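Local coordinates for putative uncharacterized protein (Trypanosoma brucei brucei, PDB 5KO4) that is of unknown function but contains a bromodomain, the all-helical module that in relatives reads acetylated lysine, and so probably binds acetyl-lysine marks, at residues Pro35-Ile41 and Tyr77-Arg81; Val73-Tyr77 and Ala90-Glu94. All coordinates share one frame. Numbering follows the deposited sequence.

Contact 1. Residues Pro35-Ile41 and Tyr77-Arg81; sequences PDYRMII and YDYNR
A single aromatic ring, that of Tyr79, is the bump around which Pro35-Ile41 is moulded. Pro35 is extended; Asp36, at the N-cap position with positive phi, turns the chain into the single helical turn 37-40, closed by the backbone bond from Ile41 N to Tyr37 O (2.8 Å). Across from it, Tyr77-Asn80 is the last turn of helix 62-80; Arg81, with positive phi, is the first residue beyond. The CA atoms come closest at Ile40 and Tyr79, 6.6 Å apart. With chi1 t and chi2 79°, Tyr79 drives into the hollow. Tyr37 (chi1 t) lies against one face, its CD1 3.5 Å from Tyr79 CE1; the rings are oblique, centroids 4.8 Å apart and planes at 44°. Ile40 CG2, beyond the other side of the ring plane, is 4.3 Å from Tyr79 CD1. At the bottom, Tyr79 OH donates to Pro35 O at 2.7 Å: tyrosine suits the place because its apolar ring fills the hollow while its hydroxyl satisfies a loop carbonyl. Beside the ring, Ile41 (m, m) lays CD1 3.7 Å from Asp78 CB and 4.2 Å from Tyr79 CB, whereas the Asp78 carboxylate turns to Gln74. In bromodomains the ZA loop and the end of the B helix, paired here, line the acetyl-lysine pocket, so the contact probably shapes one side of it. The small helix 37-40 thus leans on the C-terminal end of helix 62-80, with Tyr37 and Ile41 also touching Asn75, while Pro85 of the second subunit packs on Asp36 and Tyr79.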
ATOM      1  N   PRO A  35       5.215  -3.929  -5.793  1.00 13.64           N
ATOM      2  CA  PRO A  35       5.911  -3.783  -7.086  1.00 12.96           C
ATOM      3  C   PRO A  35       7.212  -2.990  -6.976  1.00 14.44           C
ATOM      4  O   PRO A  35       7.242  -1.925  -6.353  1.00 13.24           O
ATOM      5  CB  PRO A  35       4.888  -3.067  -7.975  1.00 14.91           C
ATOM      6  CG  PRO A  35       3.779  -2.648  -7.073  1.00 18.87           C
ATOM      7  CD  PRO A  35       3.799  -3.540  -5.893  1.00 15.07           C
ATOM      8  N   ASP A  36       8.309  -3.568  -7.515  1.00 13.02           N
ATOM      9  CA  ASP A  36       9.649  -2.971  -7.552  1.00 13.32           C
ATOM     10  C   ASP A  36      10.199  -2.625  -6.150  1.00 15.17           C
ATOM     11  O   ASP A  36      11.131  -1.828  -6.053  1.00 16.04           O
ATOM     12  CB  ASP A  36       9.648  -1.689  -8.412  1.00 15.35           C
ATOM     13  CG  ASP A  36       9.177  -1.884  -9.839  1.00 25.10           C
ATOM     14  OD1 ASP A  36       9.467  -2.948 -10.414  1.00 27.01           O
ATOM     15  OD2 ASP A  36       8.560  -0.940 -10.396  1.00 28.43           O
ATOM     16  N   TYR A  37       9.668  -3.227  -5.079  1.00 12.94           N
ATOM     17  CA  TYR A  37      10.067  -2.806  -3.736  1.00 12.61           C
ATOM     18  C   TYR A  37      11.546  -3.049  -3.467  1.00 17.51           C
ATOM     19  O   TYR A  37      12.227  -2.148  -2.980  1.00 16.34           O
ATOM     20  CB  TYR A  37       9.234  -3.496  -2.656  1.00 13.17           C
ATOM     21  CG  TYR A  37       9.245  -2.738  -1.357  1.00 12.10           C
ATOM     22  CD1 TYR A  37       8.365  -1.689  -1.137  1.00 12.20           C
ATOM     23  CD2 TYR A  37      10.225  -2.973  -0.402  1.00 12.28           C
ATOM     24  CE1 TYR A  37       8.416  -0.932   0.028  1.00 11.99           C
ATOM     25  CE2 TYR A  37      10.305  -2.209   0.751  1.00 11.21           C
ATOM     26  CZ  TYR A  37       9.386  -1.198   0.973  1.00 11.83           C
ATOM     27  OH  TYR A  37       9.496  -0.430   2.102  1.00 12.41           O
ATOM     28  N   ARG A  38      12.054  -4.229  -3.825  1.00 16.42           N
ATOM     29  CA  ARG A  38      13.469  -4.581  -3.576  1.00 17.98           C
ATOM     30  C   ARG A  38      14.415  -3.788  -4.487  1.00 25.33           C
ATOM     31  O   ARG A  38      15.585  -3.626  -4.137  1.00 26.49           O
ATOM     32  CB  ARG A  38      13.704  -6.084  -3.759  1.00 21.56           C
ATOM     33  CG  ARG A  38      12.881  -6.957  -2.821  1.00 27.91           C
ATOM     34  CD  ARG A  38      13.211  -8.430  -3.017  1.00 41.90           C
ATOM     35  NE  ARG A  38      12.167  -9.312  -2.487  1.00 52.57           N
ATOM     36  CZ  ARG A  38      11.041  -9.636  -3.128  1.00 71.00           C
ATOM     37  NH1 ARG A  38      10.783  -9.135  -4.335  1.00 58.58           N
ATOM     38  NH2 ARG A  38      10.161 -10.452  -2.562  1.00 62.28           N
ATOM     39  N   MET A  39      13.920  -3.281  -5.632  1.00 23.34           N
ATOM     40  CA  MET A  39      14.710  -2.445  -6.545  1.00 26.16           C
ATOM     41  C   MET A  39      14.890  -1.024  -5.983  1.00 27.53           C
ATOM     42  O   MET A  39      15.904  -0.380  -6.241  1.00 29.35           O
ATOM     43  CB  MET A  39      14.007  -2.367  -7.919  1.00 30.53           C
ATOM     44  CG  MET A  39      14.796  -1.630  -8.979  1.00 37.35           C
ATOM     45  SD  MET A  39      13.942  -1.650 -10.574  1.00 45.21           S
ATOM     46  CE  MET A  39      12.967  -0.137 -10.439  1.00 41.34           C
ATOM     47  N   ILE A  40      13.893  -0.525  -5.256  1.00 18.77           N
ATOM     48  CA  ILE A  40      13.882   0.843  -4.763  1.00 16.81           C
ATOM     49  C   ILE A  40      14.418   0.925  -3.332  1.00 16.30           C
ATOM     50  O   ILE A  40      15.122   1.883  -3.002  1.00 17.02           O
ATOM     51  CB  ILE A  40      12.417   1.386  -4.845  1.00 20.61           C
ATOM     52  CG1 ILE A  40      11.936   1.440  -6.331  1.00 22.88           C
ATOM     53  CG2 ILE A  40      12.280   2.766  -4.187  1.00 20.35           C
ATOM     54  CD1 ILE A  40      12.602   2.527  -7.198  1.00 32.58           C
ATOM     55  N   ILE A  41      14.060  -0.041  -2.480  1.00 11.76           N
ATOM     56  CA  ILE A  41      14.378   0.002  -1.044  1.00 10.45           C
ATOM     57  C   ILE A  41      15.437  -1.036  -0.723  1.00 13.41           C
ATOM     58  O   ILE A  41      15.178  -2.238  -0.807  1.00 13.10           O
ATOM     59  CB  ILE A  41      13.081  -0.231  -0.244  1.00 11.31           C
ATOM     60  CG1 ILE A  41      12.048   0.883  -0.555  1.00 11.30           C
ATOM     61  CG2 ILE A  41      13.358  -0.309   1.259  1.00 11.69           C
ATOM     62  CD1 ILE A  41      12.499   2.303  -0.238  1.00 13.65           C
ATOM     63  N   TYR A  77       8.824   7.035   2.759  1.00  9.22           N
ATOM     64  CA  TYR A  77       9.022   8.259   1.992  1.00  8.91           C
ATOM     65  C   TYR A  77       9.721   7.963   0.694  1.00 10.87           C
ATOM     66  O   TYR A  77       9.368   8.539  -0.333  1.00 11.95           O
ATOM     67  CB  TYR A  77       9.806   9.312   2.786  1.00  9.01           C
ATOM     68  CG  TYR A  77       9.293   9.594   4.189  1.00  9.90           C
ATOM     69  CD1 TYR A  77       7.949   9.432   4.511  1.00 11.14           C
ATOM     70  CD2 TYR A  77      10.170   9.907   5.219  1.00 10.80           C
ATOM     71  CE1 TYR A  77       7.490   9.609   5.820  1.00 11.36           C
ATOM     72  CE2 TYR A  77       9.723  10.081   6.526  1.00 11.84           C
ATOM     73  CZ  TYR A  77       8.386   9.893   6.827  1.00 12.58           C
ATOM     74  OH  TYR A  77       7.931  10.039   8.118  1.00 13.24           O
ATOM     75  N   ASP A  78      10.690   7.067   0.706  1.00  9.47           N
ATOM     76  CA  ASP A  78      11.461   6.785  -0.499  1.00 10.55           C
ATOM     77  C   ASP A  78      10.631   6.017  -1.530  1.00 12.54           C
ATOM     78  O   ASP A  78      10.758   6.287  -2.713  1.00 14.23           O
ATOM     79  CB  ASP A  78      12.723   6.000  -0.141  1.00 11.67           C
ATOM     80  CG  ASP A  78      13.708   6.801   0.708  1.00 13.45           C
ATOM     81  OD1 ASP A  78      13.448   8.003   0.951  1.00 14.65           O
ATOM     82  OD2 ASP A  78      14.690   6.209   1.185  1.00 15.94           O
ATOM     83  N   TYR A  79       9.779   5.095  -1.102  1.00  9.31           N
ATOM     84  CA  TYR A  79       8.996   4.290  -2.027  1.00  8.98           C
ATOM     85  C   TYR A  79       7.779   5.064  -2.560  1.00 10.60           C
ATOM     86  O   TYR A  79       7.511   5.063  -3.764  1.00 11.04           O
ATOM     87  CB  TYR A  79       8.540   3.002  -1.321  1.00  9.86           C
ATOM     88  CG  TYR A  79       7.782   2.053  -2.217  1.00 10.08           C
ATOM     89  CD1 TYR A  79       8.450   1.232  -3.113  1.00  9.67           C
ATOM     90  CD2 TYR A  79       6.402   1.927  -2.119  1.00 10.84           C
ATOM     91  CE1 TYR A  79       7.764   0.318  -3.904  1.00  9.97           C
ATOM     92  CE2 TYR A  79       5.698   1.068  -2.947  1.00 10.64           C
ATOM     93  CZ  TYR A  79       6.381   0.239  -3.819  1.00 12.57           C
ATOM     94  OH  TYR A  79       5.651  -0.620  -4.604  1.00 12.44           O
ATOM     95  N   ASN A  80       7.024   5.701  -1.665  1.00  8.71           N
ATOM     96  CA  ASN A  80       5.789   6.396  -2.042  1.00  7.57           C
ATOM     97  C   ASN A  80       5.984   7.873  -2.381  1.00 11.45           C
ATOM     98  O   ASN A  80       5.047   8.516  -2.861  1.00 10.97           O
ATOM     99  CB  ASN A  80       4.808   6.298  -0.894  1.00  8.63           C
ATOM    100  CG  ASN A  80       4.468   4.865  -0.568  1.00 10.36           C
ATOM    101  OD1 ASN A  80       3.814   4.187  -1.351  1.00 11.44           O
ATOM    102  ND2 ASN A  80       4.957   4.348   0.573  1.00 11.09           N
ATOM    103  N   ARG A  81       7.196   8.399  -2.127  1.00  9.66           N
ATOM    104  CA  ARG A  81       7.566   9.819  -2.204  1.00  9.98           C
ATOM    105  C   ARG A  81       7.149  10.498  -0.918  1.00 12.26           C
ATOM    106  O   ARG A  81       6.226  10.050  -0.225  1.00 11.22           O
ATOM    107  CB  ARG A  81       7.011  10.557  -3.429  1.00 10.32           C
ATOM    108  CG  ARG A  81       7.347   9.885  -4.767  1.00 12.36           C
ATOM    109  CD  ARG A  81       8.840   9.745  -5.060  1.00 13.08           C
ATOM    110  NE  ARG A  81       9.445  11.055  -5.307  1.00 14.51           N
ATOM    111  CZ  ARG A  81      10.555  11.273  -6.004  1.00 19.94           C
ATOM    112  NH1 ARG A  81      11.215  10.257  -6.555  1.00 20.23           N
ATOM    113  NH2 ARG A  81      11.002  12.512  -6.179  1.00 16.67           N
TER

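Contact 2. Residues Val73-Tyr77 and Ala90-Glu94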
ATOM      1  N   VAL A  73       9.828   4.432   8.416  1.00  9.01           N
ATOM      2  CA  VAL A  73       9.180   5.631   7.885  1.00  9.03           C
ATOM      3  C   VAL A  73       9.994   6.225   6.717  1.00 10.09           C
ATOM      4  O   VAL A  73       9.390   6.641   5.722  1.00  9.55           O
ATOM      5  CB  VAL A  73       8.852   6.688   8.978  1.00 12.34           C
ATOM      6  CG1 VAL A  73       7.922   6.094  10.030  1.00 12.16           C
ATOM      7  CG2 VAL A  73      10.104   7.263   9.633  1.00 12.26           C
ATOM      8  N   GLN A  74      11.336   6.200   6.778  1.00  8.67           N
ATOM      9  CA  GLN A  74      12.113   6.695   5.650  1.00  9.21           C
ATOM     10  C   GLN A  74      11.901   5.812   4.408  1.00 11.43           C
ATOM     11  O   GLN A  74      11.821   6.331   3.291  1.00 10.28           O
ATOM     12  CB  GLN A  74      13.594   6.791   5.983  1.00 10.27           C
ATOM     13  CG  GLN A  74      14.403   7.554   4.921  1.00 11.97           C
ATOM     14  CD  GLN A  74      13.886   8.963   4.742  1.00 14.86           C
ATOM     15  OE1 GLN A  74      13.720   9.723   5.715  1.00 16.38           O
ATOM     16  NE2 GLN A  74      13.614   9.367   3.497  1.00 14.55           N
ATOM     17  N   ASN A  75      11.734   4.495   4.591  1.00  8.85           N
ATOM     18  CA  ASN A  75      11.445   3.637   3.440  1.00  8.79           C
ATOM     19  C   ASN A  75      10.108   4.005   2.822  1.00 10.35           C
ATOM     20  O   ASN A  75       9.976   4.016   1.598  1.00 11.25           O
ATOM     21  CB  ASN A  75      11.430   2.165   3.845  1.00  8.61           C
ATOM     22  CG  ASN A  75      12.798   1.591   4.062  1.00  9.99           C
ATOM     23  OD1 ASN A  75      13.819   2.169   3.665  1.00 10.36           O
ATOM     24  ND2 ASN A  75      12.845   0.409   4.666  1.00  9.61           N
ATOM     25  N   CYS A  76       9.136   4.370   3.644  1.00  9.39           N
ATOM     26  CA  CYS A  76       7.855   4.825   3.121  1.00  9.36           C
ATOM     27  C   CYS A  76       8.049   6.072   2.268  1.00 10.86           C
ATOM     28  O   CYS A  76       7.504   6.158   1.164  1.00  9.68           O
ATOM     29  CB  CYS A  76       6.879   5.091   4.252  1.00  9.08           C
ATOM     30  SG  CYS A  76       5.292   5.772   3.708  1.00 10.78           S
ATOM     31  N   TYR A  77       8.824   7.035   2.759  1.00  9.22           N
ATOM     32  CA  TYR A  77       9.022   8.259   1.992  1.00  8.91           C
ATOM     33  C   TYR A  77       9.721   7.963   0.694  1.00 10.87           C
ATOM     34  O   TYR A  77       9.368   8.539  -0.333  1.00 11.95           O
ATOM     35  CB  TYR A  77       9.806   9.312   2.786  1.00  9.01           C
ATOM     36  CG  TYR A  77       9.293   9.594   4.189  1.00  9.90           C
ATOM     37  CD1 TYR A  77       7.949   9.432   4.511  1.00 11.14           C
ATOM     38  CD2 TYR A  77      10.170   9.907   5.219  1.00 10.80           C
ATOM     39  CE1 TYR A  77       7.490   9.609   5.820  1.00 11.36           C
ATOM     40  CE2 TYR A  77       9.723  10.081   6.526  1.00 11.84           C
ATOM     41  CZ  TYR A  77       8.386   9.893   6.827  1.00 12.58           C
ATOM     42  OH  TYR A  77       7.931  10.039   8.118  1.00 13.24           O
ATOM     43  N   ALA A  90       2.909   7.787   7.813  1.00  9.78           N
ATOM     44  CA  ALA A  90       4.260   7.539   8.317  1.00  9.14           C
ATOM     45  C   ALA A  90       4.816   8.776   9.026  1.00 10.33           C
ATOM     46  O   ALA A  90       5.481   8.635  10.045  1.00  9.68           O
ATOM     47  CB  ALA A  90       5.189   7.137   7.181  1.00  9.83           C
ATOM     48  N   ARG A  91       4.502   9.989   8.528  1.00  9.99           N
ATOM     49  CA  ARG A  91       4.982  11.219   9.173  1.00 10.22           C
ATOM     50  C   ARG A  91       4.356  11.385  10.550  1.00 10.96           C
ATOM     51  O   ARG A  91       5.059  11.777  11.482  1.00  9.81           O
ATOM     52  CB  ARG A  91       4.668  12.454   8.317  1.00 13.35           C
ATOM     53  CG  ARG A  91       5.609  12.635   7.117  1.00 17.71           C
ATOM     54  CD  ARG A  91       6.976  13.050   7.510  1.00 19.62           C
ATOM     55  NE  ARG A  91       7.498  14.157   6.706  1.00 18.32           N
ATOM     56  CZ  ARG A  91       8.128  14.031   5.540  1.00 17.22           C
ATOM     57  NH1 ARG A  91       8.193  12.852   4.933  1.00 15.22           N
ATOM     58  NH2 ARG A  91       8.644  15.090   4.945  1.00 15.68           N
ATOM     59  N   ARG A  92       3.044  11.101  10.696  1.00  9.80           N
ATOM     60  CA  ARG A  92       2.428  11.216  12.024  1.00  9.23           C
ATOM     61  C   ARG A  92       3.084  10.225  12.988  1.00 11.19           C
ATOM     62  O   ARG A  92       3.291  10.543  14.156  1.00 10.51           O
ATOM     63  CB  ARG A  92       0.919  10.955  11.971  1.00 10.99           C
ATOM     64  CG  ARG A  92       0.110  11.961  11.160  1.00 11.72           C
ATOM     65  CD  ARG A  92       0.490  13.418  11.365  1.00 13.53           C
ATOM     66  NE  ARG A  92       0.384  13.835  12.772  1.00 14.03           N
ATOM     67  CZ  ARG A  92       0.690  15.047  13.216  1.00 18.57           C
ATOM     68  NH1 ARG A  92       1.107  15.987  12.372  1.00 17.65           N
ATOM     69  NH2 ARG A  92       0.571  15.337  14.510  1.00 15.85           N
ATOM     70  N   ILE A  93       3.426   9.031  12.499  1.00  9.27           N
ATOM     71  CA  ILE A  93       4.096   8.022  13.305  1.00  8.71           C
ATOM     72  C   ILE A  93       5.514   8.484  13.646  1.00 10.57           C
ATOM     73  O   ILE A  93       5.939   8.318  14.786  1.00 10.29           O
ATOM     74  CB  ILE A  93       4.075   6.672  12.549  1.00 10.82           C
ATOM     75  CG1 ILE A  93       2.654   6.091  12.585  1.00 11.26           C
ATOM     76  CG2 ILE A  93       5.095   5.673  13.152  1.00 11.76           C
ATOM     77  CD1 ILE A  93       2.422   4.938  11.641  1.00 12.42           C
ATOM     78  N   GLU A  94       6.229   9.088  12.691  1.00  8.63           N
ATOM     79  CA  GLU A  94       7.569   9.590  12.943  1.00  8.10           C
ATOM     80  C   GLU A  94       7.531  10.678  14.015  1.00  9.48           C
ATOM     81  O   GLU A  94       8.375  10.708  14.910  1.00  9.47           O
ATOM     82  CB  GLU A  94       8.199  10.146  11.659  1.00  9.46           C
ATOM     83  CG  GLU A  94       9.669  10.480  11.851  1.00 11.44           C
ATOM     84  CD  GLU A  94      10.360  11.093  10.658  1.00 23.92           C
ATOM     85  OE1 GLU A  94       9.730  11.188   9.587  1.00 15.09           O
ATOM     86  OE2 GLU A  94      11.515  11.543  10.813  1.00 28.71           O
TER
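At the apolar centre, Ala90 CB sits among three side chains of the facing helix: Cys76 SG at 3.7 Å, Tyr77 CE1 at 3.6 Å and Val73 CG1 at 4.1 Å. Alanine suits this spot because its small methyl lets the backbones draw close, with the CA atoms of Val73 and Ala90 only 5.3 Å apart although the axes pass at 9.8 Å. The helices run nearly antiparallel, at 153°, as neighbours in the left-handed four-helix bundle of a bromodomain. Val73 broadens the patch, its CG1 reaching Ile93 CG2 (4.2 Å) and its CG2 lying 3.9 Å from the aliphatic Glu94 CG. Outward, the Tyr77 ring bridges oil and charge. One face carries the Arg91 guanidinium in a cation-pi contact, CZ 4.3 Å from the ring centroid and 10° off the normal; Arg91 also forms a salt bridge with Glu82 in the loop between the helices. At the rim, Tyr77 OH donates a short 2.6 Å hydrogen bond to Glu94 OE1, one turn beyond Ala90. Apolar packing around the small alanine is thus consistent with the close approach at Val73 and Ala90, while one tyrosine meets an acid through a directional hydrogen bond and a base through a less directional cation-pi contact.

How the contacts relate
Both contacts draw on helix 62-80, their centres 13 Å apart. Tyr77 belongs to both segments on that helix, yet its side chain points away from the loop 35-41 and serves only contact 2; Tyr79 faces into contact 1. The regions touch through Asn75 of segment 73-77, which packs on loop 35-41: its CG is 3.4 Å from Ile41 CG2 and its CB 3.7 Å from Tyr37 OH. Contact 2 belongs to the buried bundle, contact 1 to its loop end, where bromodomains bind acetyl-lysine. By family resemblance, Asn80 and Tyr37 correspond to the pocket's asparagine and tyrosine; here Asn80 ND2 and Tyr37 OH lie 6.8 Å apart, consistent with both lining such a pocket.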